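Local coordinates for protein putative poly(3-hydroxybutyrate) depolymerase LpqC (Bordetella parapertussis 12822, PDB 3D0K) that probably hydrolyses ester bonds, as a putative poly(3-hydroxybutyrate) depolymerase with an alpha/beta-hydrolase type of fold, at residues A[35-43]-A[94-105]; A[116-124]-A[153-161]. All coordinates share one frame; numbering follows the deposited sequence.

Interaction 1: residues A[35-43]-A[94-105]; sequences NADRPFTLN and IWPGVESYNNGR. With SO4 (sulfate ion), chain I.
R38 and I94 bring the two backbones nearest, CA to CA 6.4 Å, and from there the chains diverge toward N35 and R105. Segment 35-43 turns through a type I beta turn, N35 to R38, before entering the strand at F40; segment 94-105 is a loop with a weakly bonded helix about 97-100. One hydrogen bond joins them: W95 NE1 donates to P39 O at 3.1 Å, nearly straight at 166°. The oxygen lies in the plane of the indole, whereas the donor stands above the carbonyl plane. R38 covers one face of that indole with its aliphatic part, CD lying 3.8 Å from the centroid of the six-membered ring of W95 in a CH-pi contact. Beside it, I94 CG2 meets R38 CG at 3.7 Å, and I94 CD1 packs on P39 CG. The bend of R38 at chi3 (-57°) then turns its guanidinium away from the indole and onto that of R105, which comes from the opposite direction. The two flat groups lie face over face, planes 31° apart, with R38 CZ and R105 CZ modelled 3.2 Å from each other, a doubtfully short approach. Away from the interface, V98 N donates to O2 of a sulfate, probably from the crystallisation liquor, at 2.7 Å. F90 meets the indole edge-to-face, and L123 of helix 122-133 also touches it. The indole is thus fixed in edge and face, whereas the arginines set like-charged donors together without a hydrogen bond between them, probably unfavourable by itself and eased by solvent or anions.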
loop_
_atom_site.group_PDB
_atom_site.type_symbol
_atom_site.label_atom_id
_atom_site.label_comp_id
_atom_site.label_asym_id
_atom_site.label_seq_id
_atom_site.Cartn_x
_atom_site.Cartn_y
_atom_site.Cartn_z
ATOM N N ASN A 35 -7.003 -5.326 -17.266
ATOM C CA ASN A 35 -7.476 -6.375 -16.345
ATOM C C ASN A 35 -8.954 -6.728 -16.545
ATOM O O ASN A 35 -9.725 -6.842 -15.599
ATOM C CB ASN A 35 -7.151 -6.011 -14.887
ATOM C CG ASN A 35 -5.665 -5.884 -14.651
ATOM O OD1 ASN A 35 -5.103 -4.793 -14.704
ATOM N ND2 ASN A 35 -5.009 -7.007 -14.428
ATOM N N ALA A 36 -9.324 -6.929 -17.807
ATOM C CA ALA A 36 -10.715 -7.218 -18.193
ATOM C C ALA A 36 -11.301 -8.483 -17.535
ATOM O O ALA A 36 -12.483 -8.531 -17.213
ATOM C CB ALA A 36 -10.831 -7.299 -19.726
ATOM N N ASP A 37 -10.450 -9.474 -17.292
ATOM C CA ASP A 37 -10.888 -10.785 -16.812
ATOM C C ASP A 37 -10.691 -11.040 -15.323
ATOM O O ASP A 37 -10.746 -12.194 -14.876
ATOM C CB ASP A 37 -10.112 -11.863 -17.594
ATOM C CG ASP A 37 -10.305 -11.729 -19.093
ATOM O OD1 ASP A 37 -11.438 -11.387 -19.498
ATOM O OD2 ASP A 37 -9.324 -11.932 -19.863
ATOM N N ARG A 38 -10.414 -9.988 -14.556
ATOM C CA ARG A 38 -10.038 -10.187 -13.184
ATOM C C ARG A 38 -10.771 -9.187 -12.314
ATOM O O ARG A 38 -10.287 -8.086 -12.083
ATOM C CB ARG A 38 -8.519 -10.112 -13.022
ATOM C CG ARG A 38 -7.844 -11.504 -13.004
ATOM C CD ARG A 38 -6.320 -11.388 -12.975
ATOM N NE ARG A 38 -5.910 -10.602 -14.141
ATOM C CZ ARG A 38 -5.704 -11.107 -15.358
ATOM N NH1 ARG A 38 -5.817 -12.413 -15.581
ATOM N NH2 ARG A 38 -5.376 -10.296 -16.362
ATOM N N PRO A 39 -11.975 -9.567 -11.863
ATOM C CA PRO A 39 -12.691 -8.723 -10.911
ATOM C C PRO A 39 -12.032 -8.648 -9.543
ATOM O O PRO A 39 -11.285 -9.542 -9.125
ATOM C CB PRO A 39 -14.060 -9.404 -10.780
ATOM C CG PRO A 39 -13.858 -10.810 -11.302
ATOM C CD PRO A 39 -12.721 -10.794 -12.248
ATOM N N PHE A 40 -12.329 -7.585 -8.829
ATOM C CA PHE A 40 -11.966 -7.541 -7.415
ATOM C C PHE A 40 -13.038 -6.756 -6.671
ATOM O O PHE A 40 -14.098 -6.420 -7.246
ATOM C CB PHE A 40 -10.560 -6.952 -7.226
ATOM C CG PHE A 40 -10.392 -5.561 -7.814
ATOM C CD1 PHE A 40 -10.157 -5.396 -9.185
ATOM C CD2 PHE A 40 -10.373 -4.423 -6.973
ATOM C CE1 PHE A 40 -9.946 -4.157 -9.733
ATOM C CE2 PHE A 40 -10.157 -3.164 -7.516
ATOM C CZ PHE A 40 -9.943 -3.027 -8.895
ATOM N N THR A 41 -12.784 -6.487 -5.406
ATOM C CA THR A 41 -13.806 -5.925 -4.539
ATOM C C THR A 41 -13.251 -4.691 -3.839
ATOM O O THR A 41 -12.110 -4.697 -3.409
ATOM C CB THR A 41 -14.279 -6.952 -3.480
ATOM O OG1 THR A 41 -14.681 -8.155 -4.150
ATOM C CG2 THR A 41 -15.472 -6.380 -2.653
ATOM N N LEU A 42 -14.064 -3.660 -3.739
ATOM C CA LEU A 42 -13.728 -2.518 -2.893
ATOM C C LEU A 42 -14.496 -2.717 -1.598
ATOM O O LEU A 42 -15.738 -2.640 -1.578
ATOM C CB LEU A 42 -14.095 -1.184 -3.535
ATOM C CG LEU A 42 -13.728 -0.948 -5.008
ATOM C CD1 LEU A 42 -14.124 0.468 -5.463
ATOM C CD2 LEU A 42 -12.194 -1.128 -5.064
ATOM N N ASN A 43 -13.776 -3.059 -0.542
ATOM C CA ASN A 43 -14.391 -3.107 0.786
ATOM C C ASN A 43 -14.227 -1.710 1.344
ATOM O O ASN A 43 -13.121 -1.231 1.557
ATOM C CB ASN A 43 -13.738 -4.166 1.684
ATOM C CG ASN A 43 -14.175 -5.555 1.294
ATOM O OD1 ASN A 43 -15.366 -5.877 1.448
ATOM N ND2 ASN A 43 -13.251 -6.368 0.713
ATOM N N ILE A 94 -8.998 -15.348 -7.421
ATOM C CA ILE A 94 -8.846 -14.641 -8.707
ATOM C C ILE A 94 -7.441 -14.038 -8.923
ATOM O O ILE A 94 -7.001 -13.834 -10.080
ATOM C CB ILE A 94 -9.926 -13.541 -8.843
ATOM C CG1 ILE A 94 -11.313 -14.168 -8.693
ATOM C CG2 ILE A 94 -9.808 -12.758 -10.165
ATOM C CD1 ILE A 94 -12.448 -13.182 -8.525
ATOM N N TRP A 95 -6.754 -13.755 -7.814
ATOM C CA TRP A 95 -5.403 -13.161 -7.852
ATOM C C TRP A 95 -4.425 -14.043 -7.061
ATOM O O TRP A 95 -3.902 -13.641 -6.026
ATOM C CB TRP A 95 -5.448 -11.757 -7.259
ATOM C CG TRP A 95 -6.375 -10.871 -8.001
ATOM C CD1 TRP A 95 -7.736 -10.770 -7.822
ATOM C CD2 TRP A 95 -6.033 -9.941 -9.032
ATOM N NE1 TRP A 95 -8.261 -9.834 -8.693
ATOM C CE2 TRP A 95 -7.246 -9.300 -9.442
ATOM C CE3 TRP A 95 -4.825 -9.573 -9.651
ATOM C CZ2 TRP A 95 -7.283 -8.312 -10.434
ATOM C CZ3 TRP A 95 -4.858 -8.591 -10.653
ATOM C CH2 TRP A 95 -6.089 -7.983 -11.045
ATOM N N PRO A 96 -4.172 -15.264 -7.559
ATOM C CA PRO A 96 -3.428 -16.228 -6.735
ATOM C C PRO A 96 -1.928 -15.907 -6.542
ATOM O O PRO A 96 -1.252 -15.438 -7.460
ATOM C CB PRO A 96 -3.625 -17.561 -7.501
ATOM C CG PRO A 96 -3.782 -17.114 -8.917
ATOM C CD PRO A 96 -4.521 -15.823 -8.887
ATOM N N GLY A 97 -1.429 -16.174 -5.332
ATOM C CA GLY A 97 0.006 -16.121 -5.044
ATOM C C GLY A 97 0.558 -14.709 -4.903
ATOM O O GLY A 97 -0.081 -13.710 -5.271
ATOM N N VAL A 98 1.779 -14.632 -4.388
ATOM C CA VAL A 98 2.518 -13.376 -4.376
ATOM C C VAL A 98 2.694 -12.817 -5.815
ATOM O O VAL A 98 2.852 -11.617 -5.974
ATOM C CB VAL A 98 3.890 -13.518 -3.653
ATOM C CG1 VAL A 98 3.681 -13.985 -2.184
ATOM C CG2 VAL A 98 4.850 -14.433 -4.422
ATOM N N GLU A 99 2.662 -13.680 -6.844
ATOM C CA GLU A 99 2.843 -13.212 -8.224
ATOM C C GLU A 99 1.769 -12.204 -8.642
ATOM O O GLU A 99 2.070 -11.230 -9.359
ATOM C CB GLU A 99 2.938 -14.397 -9.228
ATOM C CG GLU A 99 4.228 -15.247 -9.021
ATOM C CD GLU A 99 4.092 -16.321 -7.908
ATOM O OE1 GLU A 99 5.038 -17.132 -7.819
ATOM O OE2 GLU A 99 3.056 -16.410 -7.172
ATOM N N SER A 100 0.522 -12.412 -8.184
ATOM C CA SER A 100 -0.591 -11.601 -8.665
ATOM C C SER A 100 -0.842 -10.401 -7.789
ATOM O O SER A 100 -1.398 -9.392 -8.264
ATOM C CB SER A 100 -1.906 -12.413 -8.709
ATOM O OG SER A 100 -1.739 -13.637 -9.426
ATOM N N TYR A 101 -0.547 -10.532 -6.502
ATOM C CA TYR A 101 -0.860 -9.455 -5.589
ATOM C C TYR A 101 0.426 -8.683 -5.201
ATOM O O TYR A 101 0.669 -7.616 -5.744
ATOM C CB TYR A 101 -1.614 -9.974 -4.331
ATOM C CG TYR A 101 -1.899 -8.848 -3.320
ATOM C CD1 TYR A 101 -2.583 -7.693 -3.724
ATOM C CD2 TYR A 101 -1.529 -8.974 -1.965
ATOM C CE1 TYR A 101 -2.875 -6.683 -2.810
ATOM C CE2 TYR A 101 -1.809 -7.930 -1.015
ATOM C CZ TYR A 101 -2.491 -6.793 -1.476
ATOM O OH TYR A 101 -2.761 -5.775 -0.570
ATOM N N ASN A 102 1.206 -9.222 -4.248
ATOM C CA ASN A 102 2.505 -8.637 -3.870
ATOM C C ASN A 102 3.344 -8.089 -5.058
ATOM O O ASN A 102 3.935 -7.000 -4.954
ATOM C CB ASN A 102 3.432 -9.633 -3.142
ATOM C CG ASN A 102 2.803 -10.395 -2.006
ATOM O OD1 ASN A 102 3.514 -10.699 -0.995
ATOM N ND2 ASN A 102 1.543 -10.797 -2.155
ATOM N N ASN A 103 3.501 -8.902 -6.111
ATOM C CA ASN A 103 4.383 -8.615 -7.252
ATOM C C ASN A 103 3.664 -7.964 -8.449
ATOM O O ASN A 103 4.286 -7.729 -9.518
ATOM C CB ASN A 103 5.111 -9.887 -7.766
ATOM C CG ASN A 103 5.911 -10.637 -6.673
ATOM O OD1 ASN A 103 6.448 -11.747 -6.927
ATOM N ND2 ASN A 103 5.976 -10.076 -5.479
ATOM N N GLY A 104 2.374 -7.675 -8.286
ATOM C CA GLY A 104 1.684 -6.796 -9.266
ATOM C C GLY A 104 1.389 -7.423 -10.649
ATOM O O GLY A 104 1.087 -6.701 -11.599
ATOM N N ARG A 105 1.464 -8.741 -10.765
ATOM C CA ARG A 105 1.322 -9.408 -12.096
ATOM C C ARG A 105 2.252 -8.736 -13.152
ATOM O O ARG A 105 1.801 -8.386 -14.255
ATOM C CB ARG A 105 -0.151 -9.345 -12.590
ATOM C CG ARG A 105 -0.992 -10.509 -12.224
ATOM C CD ARG A 105 -2.372 -10.550 -12.896
ATOM N NE ARG A 105 -2.274 -11.120 -14.210
ATOM C CZ ARG A 105 -2.550 -10.487 -15.346
ATOM N NH1 ARG A 105 -2.377 -11.115 -16.499
ATOM N NH2 ARG A 105 -2.999 -9.243 -15.340
HETATM S S SO4 I . 2.370 -17.848 -2.446
HETATM O O1 SO4 I . 3.574 -17.838 -1.604
HETATM O O2 SO4 I . 2.644 -17.144 -3.702
HETATM O O3 SO4 I . 2.005 -19.255 -2.668
HETATM O O4 SO4 I . 1.280 -17.190 -1.713
#

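Interaction 2: residues A[116-124]-A[153-161]; sequences VDGWTYALV and FVHRLMSSQ
The helix that follows the putative nucleophile elbow, 149-160, packs here against the turn leading into helix 122-133; both helices lie against the alpha/beta-hydrolase sheet, V124 and F153 touching strand 56-60. Y121 is the main wedge. Its ring edge points at the face of F153 in a T-shaped pair, centroids 4.9 Å apart and planes at 87°, with Y121 CD1 over the middle of the phenyl ring. A chi1 of -177° sends the F153 ring away from its own backbone N and across to Y121; T120 CG2 and V124 CG2 close on its rim. One face of Y121 rests on the helix backbone, L157 N lying over its centre, and Y121 CB meets L157 CB at 3.8 Å. The phenol oxygen lies close to the aliphatic chain of R156 and is hydrogen-bonded to N102 O. At the far end Q161 bends back at chi2 (-64°), and its NE2 donates both to V116 O, at 3.1 Å, and to S160 OG, at 3.0 Å. V116 O also accepts from W119 N, the two donors reaching it from opposite faces of the carbonyl. S160 OG in turn donates a hydrogen bond to R156 O, while S160 CB touches W119 CZ3 at 3.5 Å. This buried seam pairs an apolar wedge with a short chain of hydrogen bonds, in which one amide nitrogen satisfies two oxygens and ties Q161, just after helix 149-160, to the 3-10 segment 116-118.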
loop_
_atom_site.group_PDB
_atom_site.type_symbol
_atom_site.label_atom_id
_atom_site.label_comp_id
_atom_site.label_asym_id
_atom_site.label_seq_id
_atom_site.Cartn_x
_atom_site.Cartn_y
_atom_site.Cartn_z
ATOM N N VAL A 116 3.462 -1.341 -17.513
ATOM C CA VAL A 116 3.186 -0.971 -16.117
ATOM C C VAL A 116 1.738 -0.540 -15.880
ATOM O O VAL A 116 1.245 -0.638 -14.762
ATOM C CB VAL A 116 4.186 0.112 -15.530
ATOM C CG1 VAL A 116 5.556 -0.458 -15.316
ATOM C CG2 VAL A 116 4.204 1.362 -16.402
ATOM N N ASP A 117 1.016 -0.078 -16.897
ATOM C CA ASP A 117 -0.356 0.261 -16.560
ATOM C C ASP A 117 -1.273 -0.941 -16.494
ATOM O O ASP A 117 -2.423 -0.835 -16.084
ATOM C CB ASP A 117 -0.940 1.411 -17.375
ATOM C CG ASP A 117 -0.416 1.488 -18.722
ATOM O OD1 ASP A 117 -0.656 0.537 -19.540
ATOM O OD2 ASP A 117 0.233 2.543 -18.979
ATOM N N GLY A 118 -0.723 -2.108 -16.812
ATOM C CA GLY A 118 -1.464 -3.353 -16.670
ATOM C C GLY A 118 -1.202 -4.055 -15.344
ATOM O O GLY A 118 -1.822 -5.095 -15.051
ATOM N N TRP A 119 -0.261 -3.536 -14.565
ATOM C CA TRP A 119 0.086 -4.197 -13.296
ATOM C C TRP A 119 -1.039 -3.992 -12.291
ATOM O O TRP A 119 -1.821 -3.034 -12.397
ATOM C CB TRP A 119 1.431 -3.700 -12.716
ATOM C CG TRP A 119 2.655 -3.951 -13.585
ATOM C CD1 TRP A 119 2.685 -4.403 -14.891
ATOM C CD2 TRP A 119 4.005 -3.742 -13.204
ATOM N NE1 TRP A 119 3.989 -4.479 -15.327
ATOM C CE2 TRP A 119 4.818 -4.095 -14.310
ATOM C CE3 TRP A 119 4.622 -3.312 -12.015
ATOM C CZ2 TRP A 119 6.207 -4.013 -14.265
ATOM C CZ3 TRP A 119 6.025 -3.222 -11.975
ATOM C CH2 TRP A 119 6.790 -3.566 -13.093
ATOM N N THR A 120 -1.141 -4.916 -11.330
ATOM C CA THR A 120 -2.190 -4.858 -10.290
ATOM C C THR A 120 -2.131 -3.474 -9.596
ATOM O O THR A 120 -3.174 -2.891 -9.256
ATOM C CB THR A 120 -1.990 -5.968 -9.238
ATOM O OG1 THR A 120 -1.642 -7.194 -9.887
ATOM C CG2 THR A 120 -3.310 -6.173 -8.362
ATOM N N TYR A 121 -0.916 -2.933 -9.420
ATOM C CA TYR A 121 -0.730 -1.644 -8.711
ATOM C C TYR A 121 -1.501 -0.502 -9.365
ATOM O O TYR A 121 -1.928 0.432 -8.666
ATOM C CB TYR A 121 0.733 -1.237 -8.695
ATOM C CG TYR A 121 1.678 -2.352 -8.212
ATOM C CD1 TYR A 121 1.306 -3.186 -7.156
ATOM C CD2 TYR A 121 2.923 -2.552 -8.832
ATOM C CE1 TYR A 121 2.159 -4.237 -6.739
ATOM C CE2 TYR A 121 3.794 -3.567 -8.418
ATOM C CZ TYR A 121 3.387 -4.404 -7.375
ATOM O OH TYR A 121 4.294 -5.390 -6.948
ATOM N N ALA A 122 -1.581 -0.536 -10.697
ATOM C CA ALA A 122 -2.173 0.559 -11.504
ATOM C C ALA A 122 -3.691 0.711 -11.300
ATOM O O ALA A 122 -4.292 1.754 -11.655
ATOM C CB ALA A 122 -1.875 0.328 -13.009
ATOM N N LEU A 123 -4.310 -0.330 -10.769
ATOM C CA LEU A 123 -5.729 -0.346 -10.458
ATOM C C LEU A 123 -6.074 0.663 -9.375
ATOM O O LEU A 123 -7.189 1.192 -9.368
ATOM C CB LEU A 123 -6.128 -1.750 -9.997
ATOM C CG LEU A 123 -6.099 -2.800 -11.121
ATOM C CD1 LEU A 123 -6.387 -4.151 -10.550
ATOM C CD2 LEU A 123 -7.147 -2.453 -12.193
ATOM N N VAL A 124 -5.150 0.935 -8.443
ATOM C CA VAL A 124 -5.449 1.943 -7.365
ATOM C C VAL A 124 -5.819 3.305 -7.959
ATOM O O VAL A 124 -6.908 3.834 -7.691
ATOM C CB VAL A 124 -4.319 2.059 -6.329
ATOM C CG1 VAL A 124 -4.614 3.217 -5.279
ATOM C CG2 VAL A 124 -4.139 0.731 -5.646
ATOM N N PHE A 153 3.068 -4.497 -1.759
ATOM C CA PHE A 153 2.292 -3.895 -2.857
ATOM C C PHE A 153 2.513 -2.384 -2.956
ATOM O O PHE A 153 2.775 -1.867 -4.043
ATOM C CB PHE A 153 0.817 -4.235 -2.584
ATOM C CG PHE A 153 -0.176 -3.776 -3.633
ATOM C CD1 PHE A 153 -0.691 -2.465 -3.610
ATOM C CD2 PHE A 153 -0.686 -4.690 -4.564
ATOM C CE1 PHE A 153 -1.635 -2.066 -4.532
ATOM C CE2 PHE A 153 -1.686 -4.279 -5.483
ATOM C CZ PHE A 153 -2.154 -2.986 -5.439
ATOM N N VAL A 154 2.400 -1.683 -1.824
ATOM C CA VAL A 154 2.488 -0.233 -1.828
ATOM C C VAL A 154 3.860 0.295 -2.292
ATOM O O VAL A 154 3.917 1.220 -3.122
ATOM C CB VAL A 154 2.051 0.333 -0.451
ATOM C CG1 VAL A 154 2.503 1.807 -0.231
ATOM C CG2 VAL A 154 0.548 0.138 -0.267
ATOM N N HIS A 155 4.962 -0.281 -1.777
ATOM C CA HIS A 155 6.293 0.252 -2.185
ATOM C C HIS A 155 6.636 -0.094 -3.629
ATOM O O HIS A 155 7.316 0.676 -4.302
ATOM C CB HIS A 155 7.445 -0.089 -1.205
ATOM C CG HIS A 155 7.962 -1.493 -1.297
ATOM N ND1 HIS A 155 9.091 -1.823 -2.024
ATOM C CD2 HIS A 155 7.584 -2.625 -0.656
ATOM C CE1 HIS A 155 9.348 -3.122 -1.872
ATOM N NE2 HIS A 155 8.422 -3.635 -1.081
ATOM N N ARG A 156 6.075 -1.195 -4.114
ATOM C CA ARG A 156 6.298 -1.616 -5.513
ATOM C C ARG A 156 5.387 -0.777 -6.423
ATOM O O ARG A 156 5.752 -0.506 -7.545
ATOM C CB ARG A 156 6.010 -3.090 -5.696
ATOM C CG ARG A 156 7.084 -3.929 -4.971
ATOM C CD ARG A 156 6.931 -5.417 -5.170
ATOM N NE ARG A 156 8.005 -6.025 -4.349
ATOM C CZ ARG A 156 7.903 -7.114 -3.594
ATOM N NH1 ARG A 156 6.782 -7.827 -3.561
ATOM N NH2 ARG A 156 8.956 -7.522 -2.875
ATOM N N LEU A 157 4.225 -0.381 -5.912
ATOM C CA LEU A 157 3.358 0.560 -6.605
ATOM C C LEU A 157 4.130 1.886 -6.798
ATOM O O LEU A 157 4.190 2.461 -7.910
ATOM C CB LEU A 157 2.068 0.752 -5.790
ATOM C CG LEU A 157 1.011 1.730 -6.341
ATOM C CD1 LEU A 157 -0.364 1.410 -5.788
ATOM C CD2 LEU A 157 1.325 3.254 -6.137
HETATM N N MSE A 158 4.741 2.349 -5.721
HETATM C CA MSE A 158 5.555 3.576 -5.761
HETATM C C MSE A 158 6.756 3.474 -6.688
HETATM O O MSE A 158 7.168 4.495 -7.249
HETATM C CB MSE A 158 5.946 4.052 -4.352
HETATM C CG MSE A 158 4.665 4.455 -3.511
HETATM SE SE MSE A 158 3.512 5.776 -4.371
HETATM C CE MSE A 158 4.706 7.263 -3.883
ATOM N N SER A 159 7.315 2.270 -6.856
ATOM C CA SER A 159 8.434 2.058 -7.758
ATOM C C SER A 159 8.066 2.066 -9.238
ATOM O O SER A 159 8.942 2.138 -10.094
ATOM C CB SER A 159 9.058 0.687 -7.474
ATOM O OG SER A 159 9.412 0.589 -6.111
ATOM N N SER A 160 6.792 1.885 -9.536
ATOM C CA SER A 160 6.361 1.584 -10.915
ATOM C C SER A 160 5.273 2.492 -11.463
ATOM O O SER A 160 5.077 2.519 -12.674
ATOM C CB SER A 160 5.915 0.126 -11.046
ATOM O OG SER A 160 4.719 -0.074 -10.293
ATOM N N GLN A 161 4.608 3.275 -10.600
ATOM C CA GLN A 161 3.401 4.051 -11.002
ATOM C C GLN A 161 3.564 5.561 -10.811
ATOM O O GLN A 161 4.357 5.989 -9.961
ATOM C CB GLN A 161 2.150 3.576 -10.210
ATOM C CG GLN A 161 1.927 2.030 -10.239
ATOM C CD GLN A 161 1.642 1.540 -11.662
ATOM O OE1 GLN A 161 0.867 2.187 -12.400
ATOM N NE2 GLN A 161 2.304 0.439 -12.078
#

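Overall arrangement
Interactions 1 and 2 follow each other along the chain, their centres about 12 Å apart, and they meet where loop 94-105 reaches T120 and Y121, just before helix 122-133. Two probable hydrogen bonds join them: Y121 OH to N102 O at 2.6 Å and T120 OG1 to S100 O at 2.7 Å; G104 also bonds to T120 through the backbone. Interaction 1 is partly buried toward the periphery, whereas interaction 2 lies deeper. The likely active site, a Ser-His-Asp pattern of S148, H271 and D216, borders the second: F153 touches the putative nucleophile elbow, and its ring meets that of Y101, bringing loop 94-105 alongside the helix that follows this elbow.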